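PDB 3N6X: putative glutathionylspermidine synthase from Methylobacillus flagellatus, which is probably an ATP-dependent ligase of the circularly permuted ATP-grasp type, perhaps joining glutathione to spermidine, with the activity itself unproven. Local coordinates for residues Pro328-Ile331 against Arg332-Gly336. Sequence-based numbering, arbitrary orientation.
Sequences PEMI and RFYLG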
loop_
_atom_site.group_PDB
_atom_site.type_symbol
_atom_site.label_atom_id
_atom_site.label_comp_id
_atom_site.label_asym_id
_atom_site.label_seq_id
_atom_site.Cartn_x
_atom_site.Cartn_y
_atom_site.Cartn_z
ATOM N N PRO A 328 -12.099 9.266 8.734
ATOM C CA PRO A 328 -12.015 9.878 10.074
ATOM C C PRO A 328 -13.297 9.696 10.901
ATOM O O PRO A 328 -13.214 9.455 12.107
ATOM C CB PRO A 328 -11.727 11.357 9.775
ATOM C CG PRO A 328 -11.107 11.361 8.449
ATOM C CD PRO A 328 -11.756 10.248 7.681
ATOM N N GLU A 329 -14.480 9.741 10.237
ATOM C CA GLU A 329 -15.775 9.534 10.903
ATOM C C GLU A 329 -15.974 8.079 11.327
ATOM O O GLU A 329 -16.652 7.831 12.331
ATOM C CB GLU A 329 -16.949 10.006 10.019
ATOM C CG GLU A 329 -17.130 11.516 9.952
ATOM C CD GLU A 329 -17.104 12.257 11.277
ATOM O OE1 GLU A 329 -17.719 11.770 12.251
ATOM O OE2 GLU A 329 -16.456 13.324 11.339
HETATM N N MSE A 330 -15.386 7.100 10.562
HETATM C CA MSE A 330 -15.435 5.678 10.958
HETATM C C MSE A 330 -14.672 5.486 12.270
HETATM O O MSE A 330 -15.115 4.738 13.127
HETATM C CB MSE A 330 -14.803 4.788 9.897
HETATM C CG MSE A 330 -15.526 4.779 8.565
HETATM SE SE MSE A 330 -14.408 3.792 7.264
HETATM C CE MSE A 330 -15.296 4.348 5.686
ATOM N N ILE A 331 -13.487 6.120 12.395
ATOM C CA ILE A 331 -12.669 6.021 13.611
ATOM C C ILE A 331 -13.469 6.535 14.836
ATOM O O ILE A 331 -13.602 5.812 15.814
ATOM C CB ILE A 331 -11.283 6.726 13.447
ATOM C CG1 ILE A 331 -10.409 6.008 12.390
ATOM C CG2 ILE A 331 -10.545 6.829 14.801
ATOM C CD1 ILE A 331 -9.353 6.911 11.708
ATOM N N ARG A 332 -14.096 7.715 14.719
ATOM C CA ARG A 332 -14.948 8.286 15.780
ATOM C C ARG A 332 -16.142 7.396 16.078
ATOM O O ARG A 332 -16.393 7.104 17.237
ATOM C CB ARG A 332 -15.423 9.701 15.397
ATOM C CG ARG A 332 -14.286 10.665 15.154
ATOM C CD ARG A 332 -14.764 12.058 14.867
ATOM N NE ARG A 332 -13.656 13.004 14.952
ATOM C CZ ARG A 332 -13.089 13.588 13.905
ATOM N NH1 ARG A 332 -13.580 13.403 12.685
ATOM N NH2 ARG A 332 -12.056 14.394 14.071
ATOM N N PHE A 333 -16.848 6.908 15.030
ATOM C CA PHE A 333 -18.042 6.072 15.209
ATOM C C PHE A 333 -17.741 4.679 15.816
ATOM O O PHE A 333 -18.387 4.287 16.781
ATOM C CB PHE A 333 -18.832 5.949 13.882
ATOM C CG PHE A 333 -20.150 5.204 13.992
ATOM C CD1 PHE A 333 -21.289 5.834 14.501
ATOM C CD2 PHE A 333 -20.259 3.877 13.573
ATOM C CE1 PHE A 333 -22.508 5.147 14.595
ATOM C CE2 PHE A 333 -21.475 3.195 13.670
ATOM C CZ PHE A 333 -22.593 3.835 14.184
ATOM N N TYR A 334 -16.789 3.934 15.244
ATOM C CA TYR A 334 -16.515 2.567 15.699
ATOM C C TYR A 334 -15.648 2.474 16.903
ATOM O O TYR A 334 -15.794 1.527 17.684
ATOM C CB TYR A 334 -15.925 1.705 14.559
ATOM C CG TYR A 334 -16.875 1.570 13.388
ATOM C CD1 TYR A 334 -18.073 0.870 13.513
ATOM C CD2 TYR A 334 -16.592 2.165 12.164
ATOM C CE1 TYR A 334 -18.956 0.754 12.440
ATOM C CE2 TYR A 334 -17.488 2.103 11.106
ATOM C CZ TYR A 334 -18.668 1.392 11.244
ATOM O OH TYR A 334 -19.522 1.300 10.181
ATOM N N LEU A 335 -14.666 3.375 17.022
ATOM C CA LEU A 335 -13.683 3.270 18.089
ATOM C C LEU A 335 -13.868 4.291 19.204
ATOM O O LEU A 335 -13.221 4.167 20.242
ATOM C CB LEU A 335 -12.261 3.352 17.511
ATOM C CG LEU A 335 -11.912 2.317 16.438
ATOM C CD1 LEU A 335 -10.624 2.691 15.739
ATOM C CD2 LEU A 335 -11.785 0.925 17.042
ATOM N N GLY A 336 -14.718 5.303 18.973
ATOM C CA GLY A 336 -14.946 6.381 19.933
ATOM C C GLY A 336 -13.689 7.181 20.210
ATOM O O GLY A 336 -13.491 7.664 21.327
#
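Pro328 to Ile331 hand their carbonyls in turn to the amides of Arg332 to Leu335, four successive i-to-i+4 bonds of helix 327-335, the tightest from Tyr334 N to Met330 O at 2.8 Å; the helix gives way at Gly336, whose positive phi suits glycine. On the outer side Arg332 runs back along the turn it has just made: CG lies beside the backbone N (chi1 -59°), and the chain stays extended to NE, its CG passing Pro328 O at 3.4 Å. Arg332 NH1 thereby reaches Glu329 OE2 at 3.2 Å, a salt bridge whose hydrogen bond is weak and bent (128°), with carboxylate and guanidinium planes 30° apart. Arg332 NE makes a second salt bridge, to Glu338 OE2 beyond the helix end. Without that guanidinium, as with an alanine here, Glu329 and Glu338 would probably lose their shared cation and the Glu329 carboxylate be freer to turn. Toward the protein interior, Met330, a selenomethionine, lies alongside Tyr334 and points the same way, its CB meeting the ring edge in plane, 3.9 Å from CD2. Both pack on Phe101 of helix 81-105, where the Tyr334 hydroxyl bonds Asp104. Ile331 CG2 lies 4.2 Å from Leu335 CD1. Met330, Ile331 and Tyr334 seat the helix on helix 81-105, largely through apolar contacts, while on the partly exposed side one arginine is shared between two acids, probably offsetting part of their negative charge.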